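Beta-glucoside phosphorylase BglX (Unidentified, PDB 5VQE) probably cleaves beta-glucosides by transferring the glucosyl unit to phosphate, as a phosphorylase of glycoside hydrolase family 3. Local coordinates at residues A[122-133]-A[175-186]; A[152-160]-A[198-206]. One frame throughout, in Å; residues are numbered along the deposited sequence.

Contact 1: residues A[122-133]-A[175-186]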
# COMPACT_ATOMS: atom_id res chain seq x y z
N GLU A 122 9.00 -10.68 12.41
CA GLU A 122 8.13 -11.08 11.31
C GLU A 122 6.76 -11.54 11.80
O GLU A 122 5.80 -11.51 11.03
CB GLU A 122 8.80 -12.16 10.47
CG GLU A 122 9.08 -13.44 11.19
CD GLU A 122 10.00 -14.34 10.38
OE1 GLU A 122 9.47 -15.20 9.64
OE2 GLU A 122 11.23 -14.16 10.46
N SER A 123 6.63 -11.93 13.07
CA SER A 123 5.30 -12.22 13.59
C SER A 123 4.40 -10.99 13.52
O SER A 123 3.18 -11.13 13.36
CB SER A 123 5.39 -12.73 15.04
OG SER A 123 5.70 -11.69 15.94
N SER A 124 4.97 -9.79 13.62
CA SER A 124 4.17 -8.57 13.47
C SER A 124 3.55 -8.50 12.07
O SER A 124 2.39 -8.11 11.92
CB SER A 124 5.03 -7.33 13.72
OG SER A 124 5.51 -7.31 15.05
N ALA A 125 4.32 -8.86 11.05
CA ALA A 125 3.81 -8.83 9.69
C ALA A 125 2.81 -9.96 9.45
O ALA A 125 1.83 -9.79 8.72
CB ALA A 125 4.97 -8.92 8.69
N GLU A 126 3.04 -11.12 10.07
CA GLU A 126 2.04 -12.19 10.00
C GLU A 126 0.73 -11.73 10.60
O GLU A 126 -0.34 -11.97 10.03
CB GLU A 126 2.55 -13.44 10.71
CG GLU A 126 1.67 -14.67 10.49
CD GLU A 126 2.34 -15.96 10.93
OE1 GLU A 126 3.49 -15.90 11.41
OE2 GLU A 126 1.71 -17.03 10.80
N HIS A 127 0.79 -11.05 11.75
CA HIS A 127 -0.42 -10.53 12.37
C HIS A 127 -1.08 -9.47 11.49
O HIS A 127 -2.30 -9.47 11.33
CB HIS A 127 -0.10 -9.96 13.75
CG HIS A 127 0.30 -11.00 14.74
ND1 HIS A 127 0.95 -10.70 15.92
CD2 HIS A 127 0.15 -12.35 14.73
CE1 HIS A 127 1.19 -11.82 16.59
NE2 HIS A 127 0.70 -12.83 15.89
N LEU A 128 -0.29 -8.57 10.91
CA LEU A 128 -0.84 -7.61 9.96
C LEU A 128 -1.61 -8.31 8.86
O LEU A 128 -2.75 -7.93 8.53
CB LEU A 128 0.27 -6.75 9.36
CG LEU A 128 -0.18 -5.77 8.28
CD1 LEU A 128 -1.12 -4.73 8.88
CD2 LEU A 128 1.03 -5.11 7.64
N GLY A 129 -1.00 -9.32 8.24
CA GLY A 129 -1.67 -10.04 7.18
C GLY A 129 -2.95 -10.72 7.64
O GLY A 129 -3.96 -10.72 6.93
N GLU A 130 -2.92 -11.31 8.84
CA GLU A 130 -4.13 -11.92 9.39
C GLU A 130 -5.25 -10.89 9.53
O GLU A 130 -6.40 -11.18 9.18
CB GLU A 130 -3.85 -12.58 10.74
CG GLU A 130 -3.13 -13.89 10.64
CD GLU A 130 -3.49 -14.85 11.77
OE1 GLU A 130 -4.69 -15.08 12.01
OE2 GLU A 130 -2.56 -15.39 12.41
N VAL A 131 -4.96 -9.70 10.05
CA VAL A 131 -6.02 -8.71 10.21
C VAL A 131 -6.57 -8.32 8.85
O VAL A 131 -7.79 -8.24 8.66
CB VAL A 131 -5.51 -7.47 10.97
CG1 VAL A 131 -6.62 -6.41 11.06
CG2 VAL A 131 -5.05 -7.86 12.36
N CYS A 132 -5.69 -8.07 7.89
CA CYS A 132 -6.15 -7.68 6.56
C CYS A 132 -7.08 -8.74 5.98
O CYS A 132 -8.18 -8.43 5.51
CB CYS A 132 -4.96 -7.46 5.62
SG CYS A 132 -3.82 -6.14 6.08
N ALA A 133 -6.64 -9.99 5.99
CA ALA A 133 -7.38 -11.06 5.35
C ALA A 133 -8.58 -11.48 6.18
O ALA A 133 -9.65 -11.79 5.63
CB ALA A 133 -6.46 -12.24 5.08
N MET A 175 9.48 -10.02 6.04
CA MET A 175 8.20 -9.43 6.41
C MET A 175 7.13 -9.76 5.38
O MET A 175 5.99 -10.09 5.74
CB MET A 175 8.36 -7.92 6.56
CG MET A 175 9.30 -7.50 7.68
SD MET A 175 8.50 -7.67 9.28
CE MET A 175 9.86 -7.41 10.43
N ALA A 176 7.47 -9.67 4.10
CA ALA A 176 6.49 -9.94 3.06
C ALA A 176 6.05 -11.40 3.06
O ALA A 176 4.87 -11.70 2.86
CB ALA A 176 7.06 -9.56 1.69
N LYS A 177 6.98 -12.33 3.28
CA LYS A 177 6.59 -13.74 3.36
C LYS A 177 5.64 -13.97 4.53
O LYS A 177 4.68 -14.75 4.42
CB LYS A 177 7.83 -14.62 3.53
CG LYS A 177 8.68 -14.81 2.29
CD LYS A 177 9.78 -15.82 2.62
CE LYS A 177 10.74 -16.08 1.49
NZ LYS A 177 11.83 -17.01 1.94
N ALA A 178 5.91 -13.31 5.66
CA ALA A 178 5.05 -13.43 6.83
C ALA A 178 3.67 -12.82 6.58
O ALA A 178 2.65 -13.39 6.98
CB ALA A 178 5.71 -12.78 8.03
N TYR A 179 3.62 -11.64 5.96
CA TYR A 179 2.34 -11.06 5.59
C TYR A 179 1.54 -12.06 4.76
O TYR A 179 0.35 -12.30 5.03
CB TYR A 179 2.54 -9.75 4.81
CG TYR A 179 1.25 -9.11 4.32
CD1 TYR A 179 0.65 -9.54 3.14
CD2 TYR A 179 0.64 -8.07 5.03
CE1 TYR A 179 -0.53 -8.96 2.68
CE2 TYR A 179 -0.55 -7.49 4.57
CZ TYR A 179 -1.12 -7.94 3.39
OH TYR A 179 -2.29 -7.39 2.91
N CYS A 180 2.19 -12.68 3.78
CA CYS A 180 1.50 -13.65 2.94
C CYS A 180 1.04 -14.85 3.76
O CYS A 180 -0.04 -15.40 3.51
CB CYS A 180 2.40 -14.11 1.80
SG CYS A 180 2.74 -12.81 0.57
N ARG A 181 1.85 -15.29 4.73
CA ARG A 181 1.41 -16.40 5.57
C ARG A 181 0.10 -16.07 6.26
O ARG A 181 -0.82 -16.89 6.32
CB ARG A 181 2.48 -16.77 6.60
CG ARG A 181 3.59 -17.64 6.06
CD ARG A 181 4.33 -18.36 7.20
NE ARG A 181 4.90 -17.44 8.19
CZ ARG A 181 6.04 -16.78 8.03
NH1 ARG A 181 6.75 -16.90 6.92
NH2 ARG A 181 6.48 -15.97 8.99
N GLY A 182 0.00 -14.85 6.81
CA GLY A 182 -1.21 -14.44 7.49
C GLY A 182 -2.41 -14.40 6.57
O GLY A 182 -3.53 -14.74 6.98
N CYS A 183 -2.21 -14.00 5.31
CA CYS A 183 -3.34 -13.92 4.39
C CYS A 183 -3.82 -15.30 3.97
O CYS A 183 -5.03 -15.53 3.87
CB CYS A 183 -2.96 -13.10 3.14
SG CYS A 183 -2.65 -11.37 3.44
N ARG A 184 -2.89 -16.23 3.71
CA ARG A 184 -3.28 -17.55 3.23
C ARG A 184 -4.07 -18.31 4.28
O ARG A 184 -4.86 -19.21 3.95
CB ARG A 184 -2.03 -18.35 2.84
CG ARG A 184 -1.32 -17.73 1.66
CD ARG A 184 -0.18 -18.56 1.14
NE ARG A 184 0.40 -17.84 0.02
CZ ARG A 184 1.65 -17.38 -0.04
NH1 ARG A 184 2.51 -17.58 0.95
NH2 ARG A 184 2.03 -16.72 -1.12
N LYS A 185 -3.88 -17.97 5.56
CA LYS A 185 -4.66 -18.58 6.62
C LYS A 185 -6.14 -18.26 6.47
O LYS A 185 -6.99 -19.03 6.94
CB LYS A 185 -4.12 -18.10 7.98
CG LYS A 185 -5.08 -18.25 9.14
CD LYS A 185 -4.37 -18.03 10.49
CE LYS A 185 -5.37 -18.00 11.65
NZ LYS A 185 -4.71 -17.87 12.98
N TRP A 186 -6.48 -17.17 5.77
CA TRP A 186 -7.86 -16.75 5.61
C TRP A 186 -8.34 -16.84 4.16
O TRP A 186 -9.38 -16.28 3.83
CB TRP A 186 -8.03 -15.33 6.17
CG TRP A 186 -7.81 -15.30 7.65
CD1 TRP A 186 -6.64 -15.04 8.30
CD2 TRP A 186 -8.78 -15.58 8.67
NE1 TRP A 186 -6.82 -15.12 9.66
CE2 TRP A 186 -8.13 -15.46 9.91
CE3 TRP A 186 -10.14 -15.92 8.64
CZ2 TRP A 186 -8.79 -15.66 11.12
CZ3 TRP A 186 -10.79 -16.12 9.85
CH2 TRP A 186 -10.11 -15.99 11.07
O HOH W 1 9.06 -14.85 7.15
O HOH W 2 -2.93 -15.92 14.90

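Contact 2: residues A[152-160]-A[198-206]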
# COMPACT_ATOMS: atom_id res chain seq x y z
N ASP A 152 12.76 0.90 -0.06
CA ASP A 152 12.76 2.34 0.21
C ASP A 152 14.19 2.90 0.13
O ASP A 152 14.73 3.45 1.09
CB ASP A 152 12.13 2.63 1.57
CG ASP A 152 11.70 4.08 1.73
OD1 ASP A 152 11.45 4.76 0.71
OD2 ASP A 152 11.59 4.55 2.89
N MET A 153 14.80 2.73 -1.05
CA MET A 153 16.14 3.25 -1.27
C MET A 153 16.17 4.77 -1.21
O MET A 153 16.96 5.36 -0.48
CB MET A 153 16.69 2.79 -2.62
CG MET A 153 17.08 1.36 -2.73
SD MET A 153 18.01 1.07 -4.26
CE MET A 153 18.24 -0.71 -4.16
N ASN A 154 15.29 5.42 -1.98
CA ASN A 154 15.38 6.85 -2.21
C ASN A 154 14.48 7.59 -1.23
O ASN A 154 13.25 7.53 -1.38
CB ASN A 154 14.98 7.18 -3.64
CG ASN A 154 15.35 8.60 -4.04
OD1 ASN A 154 15.21 9.54 -3.24
ND2 ASN A 154 15.81 8.77 -5.26
N PRO A 155 15.02 8.31 -0.24
CA PRO A 155 14.16 8.92 0.79
C PRO A 155 13.28 10.07 0.30
O PRO A 155 12.41 10.51 1.06
CB PRO A 155 15.16 9.43 1.85
CG PRO A 155 16.49 8.85 1.45
CD PRO A 155 16.44 8.61 -0.01
N GLU A 156 13.47 10.57 -0.92
CA GLU A 156 12.60 11.61 -1.45
C GLU A 156 11.42 11.05 -2.23
O GLU A 156 10.59 11.82 -2.72
CB GLU A 156 13.40 12.56 -2.36
CG GLU A 156 14.46 13.38 -1.62
CD GLU A 156 13.85 14.38 -0.64
OE1 GLU A 156 12.83 15.01 -1.00
OE2 GLU A 156 14.38 14.53 0.47
N ASN A 157 11.33 9.74 -2.35
CA ASN A 157 10.22 9.13 -3.07
C ASN A 157 8.96 9.24 -2.22
O ASN A 157 8.96 8.74 -1.08
CB ASN A 157 10.52 7.68 -3.41
CG ASN A 157 9.50 7.08 -4.35
OD1 ASN A 157 8.30 7.30 -4.20
ND2 ASN A 157 9.98 6.32 -5.33
N PRO A 158 7.89 9.86 -2.70
CA PRO A 158 6.70 10.07 -1.87
C PRO A 158 5.72 8.91 -1.83
O PRO A 158 4.80 8.94 -1.00
CB PRO A 158 6.04 11.28 -2.54
CG PRO A 158 6.33 11.07 -3.98
CD PRO A 158 7.73 10.49 -4.03
N ILE A 159 5.87 7.92 -2.70
CA ILE A 159 4.87 6.86 -2.86
C ILE A 159 5.37 5.52 -2.36
O ILE A 159 4.61 4.54 -2.39
CB ILE A 159 4.40 6.77 -4.33
CG1 ILE A 159 3.04 6.06 -4.44
CG2 ILE A 159 5.43 6.08 -5.21
CD1 ILE A 159 1.89 6.85 -3.85
N THR A 160 6.61 5.45 -1.86
CA THR A 160 7.11 4.28 -1.17
C THR A 160 7.05 4.53 0.33
O THR A 160 5.98 4.42 0.93
CB THR A 160 8.53 3.96 -1.65
OG1 THR A 160 9.32 5.15 -1.67
CG2 THR A 160 8.48 3.37 -3.06
N ASP A 198 9.48 -0.06 -7.24
CA ASP A 198 9.59 1.34 -6.88
C ASP A 198 10.66 1.52 -5.80
O ASP A 198 11.12 0.56 -5.16
CB ASP A 198 8.25 1.89 -6.41
CG ASP A 198 8.05 3.34 -6.82
OD1 ASP A 198 9.07 4.05 -7.02
OD2 ASP A 198 6.89 3.78 -6.97
N GLY A 199 11.07 2.77 -5.61
CA GLY A 199 11.98 3.14 -4.55
C GLY A 199 13.35 3.61 -4.99
O GLY A 199 14.12 4.07 -4.14
N VAL A 200 13.70 3.48 -6.27
CA VAL A 200 14.98 4.00 -6.77
C VAL A 200 14.83 5.46 -7.20
O VAL A 200 15.60 6.32 -6.77
CB VAL A 200 15.47 3.12 -7.94
CG1 VAL A 200 16.76 3.66 -8.53
CG2 VAL A 200 15.68 1.68 -7.47
N ASP A 201 13.84 5.73 -8.04
CA ASP A 201 13.46 7.07 -8.43
C ASP A 201 12.92 7.83 -7.22
O ASP A 201 12.67 7.26 -6.15
CB ASP A 201 12.41 6.99 -9.54
CG ASP A 201 12.42 8.19 -10.47
OD1 ASP A 201 12.94 9.27 -10.08
OD2 ASP A 201 11.89 8.05 -11.60
N TYR A 202 12.74 9.15 -7.39
CA TYR A 202 12.11 9.99 -6.37
C TYR A 202 10.76 10.52 -6.83
O TYR A 202 10.22 11.46 -6.23
CB TYR A 202 13.03 11.17 -5.99
CG TYR A 202 13.46 12.05 -7.14
CD1 TYR A 202 14.46 11.64 -8.01
CD2 TYR A 202 12.89 13.30 -7.35
CE1 TYR A 202 14.87 12.43 -9.07
CE2 TYR A 202 13.29 14.11 -8.41
CZ TYR A 202 14.28 13.67 -9.26
OH TYR A 202 14.70 14.45 -10.31
N ARG A 203 10.19 9.93 -7.88
CA ARG A 203 8.98 10.45 -8.49
C ARG A 203 7.88 9.39 -8.47
O ARG A 203 8.14 8.19 -8.31
CB ARG A 203 9.30 10.95 -9.91
CG ARG A 203 10.30 12.12 -9.88
CD ARG A 203 10.90 12.43 -11.25
NE ARG A 203 11.59 11.29 -11.82
CZ ARG A 203 12.00 11.22 -13.09
NH1 ARG A 203 11.79 12.23 -13.92
NH2 ARG A 203 12.61 10.13 -13.54
N ASP A 204 6.65 9.87 -8.63
CA ASP A 204 5.44 9.08 -8.42
C ASP A 204 4.87 8.62 -9.76
O ASP A 204 4.55 9.46 -10.62
CB ASP A 204 4.40 9.91 -7.66
CG ASP A 204 3.09 9.16 -7.41
OD1 ASP A 204 2.96 8.00 -7.84
OD2 ASP A 204 2.19 9.75 -6.78
N GLN A 205 4.72 7.30 -9.93
CA GLN A 205 4.18 6.75 -11.17
C GLN A 205 2.72 7.13 -11.40
O GLN A 205 2.21 6.94 -12.52
CB GLN A 205 4.31 5.22 -11.19
CG GLN A 205 3.91 4.53 -9.89
CD GLN A 205 3.35 3.14 -10.10
OE1 GLN A 205 3.04 2.73 -11.23
NE2 GLN A 205 3.22 2.39 -9.00
N HIS A 206 2.04 7.65 -10.37
CA HIS A 206 0.73 8.25 -10.56
C HIS A 206 0.80 9.45 -11.49
O HIS A 206 -0.20 9.77 -12.15
CB HIS A 206 0.14 8.68 -9.21
CG HIS A 206 -0.19 7.55 -8.29
ND1 HIS A 206 0.77 6.87 -7.56
CD2 HIS A 206 -1.37 6.99 -7.95
CE1 HIS A 206 0.19 5.93 -6.84
NE2 HIS A 206 -1.11 5.97 -7.06

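Contact 1: residues A[122-133]-A[175-186]
Two helices of the TIM-barrel domain, 122-138 and 169-184, pack against each other at Gly129 and Gly182, their local axes 6.5 Å apart at closest approach and running the same way at 37°. The glycines make this possible: a CB on Gly129 would strike Tyr179 O, and one on Gly182 would run into Glu126 O and Glu130 N. With the backbones so near, Tyr179 CA comes within 3.4 Å of Ala125 O in a CA-H...O contact, and Glu126 CA meets Ala178 O in the same fashion. Tyr179 is the knob of the interface, set in a hole made by Ala125, Leu128, Gly129 and Cys132. Because its CG is anti to the backbone N (chi1 177°), the ring is laid along helix 122-138, where Gly129 CA covers one face 4.0 Å from the ring centroid, a CH-pi contact, and Leu128 CD2 sits at the edge. The Tyr179 hydroxyl goes on to Leu93 O and Thr144 OG1. Along one flank, Arg181 NH2 donates to the anti lone pair of Glu122 OE1 at 3.2 Å, while Glu126 OE1 holds a longer salt bridge, 3.8 Å from Arg181 NE, its carboxylate nearly perpendicular to the guanidinium. Water 1 links Glu122 OE1 to Arg181 NH1. Further along, Trp186 NE1 points almost straight (167°) at Glu130 OE1, 3.2 Å away and in the indole plane, and Lys185 NZ adds a salt bridge to the same oxygen at 3.0 Å. A leucine in place of Glu130 would probably leave both the indole N-H and the Lys185 ammonium without their mate on the facing helix. Buried as it is, the Glu130 carboxylate is met by an indole N-H, an ammonium and water 2, surroundings that would be expected to keep it ionised.

Contact 2: residues A[152-160]-A[198-206]
Asn157 pushes its carboxamide in between Asp198 and Asp201 of the facing loop, where two loops that follow barrel strands 143-144 and 191-195 of the TIM-barrel domain lock together. Asn157 ND2 donates twice: to Asp201 O at 3.0 Å, approached from above the carbonyl plane, and to Asp198 OD1, also at 3.0 Å and from above the carboxylate. The other end of the amide is tied down, since Asn157 OD1 takes Ile159 N at 2.9 Å in an Asx turn, so the group is gripped at both ends. Asp198 OD1 receives Gly199 N on the same face as Asn157 ND2. The backbone of Gly199, with phi at 113°, leaves no room for a CB beside the preceding carbonyl.

A type I turn from Asn154 to Asn157 presents a second amide. Asn154 N reaches Gly199 O at 2.8 Å, while its side chain, with CG anti to the backbone N (chi1 -167°), brings ND2 to Val200 O at 2.9 Å, the bond fairly straight (162°) and in the plane of the Asn154 amide, though tilted from that of the Val200 carbonyl. Asn154 OD1 closes another Asx turn on Glu156 N. The Asp201 carboxylate is clasped side-on by Arg203 NE and NH2, and its OD1 also takes Tyr202 N.

Towards the sugar site one aliphatic side chain, Ile159, is set among polar groups. Ile159 CG2 presses to 3.2 Å from Asp198 OD2, its side chain crossing those of Asp198, Asp204 and His206 at about right angles; Ile159 O is held by Arg163, a residue of the pocket. Asp204 OD1 takes His206 N at 2.7 Å in a third Asx turn. Against the His206 imidazole rests the end of the isoleucine, Ile159 CD1 standing 3.6 Å from His206 CE1.

Overall arrangement
The four segments alternate along the chain, 122-133, 152-160, 175-186 and 198-206, so each contact brackets part of the other; yet they never touch, with centres 25 Å and nearest atoms about 12 Å apart, on opposite sides of the chain's centre. Both belong to the family 3 TIM-barrel domain: contact 1 joins two of its helices, contact 2 two loops that follow barrel strands. Contact 2 borders the bound 2-deoxy-2-fluoro-glucose directly, since Gln205 touches the sugar and the His206 side chain comes within about 4 Å. Contact 1 stands further back, the side chain of Tyr179 lying about 10 Å from the same ligand.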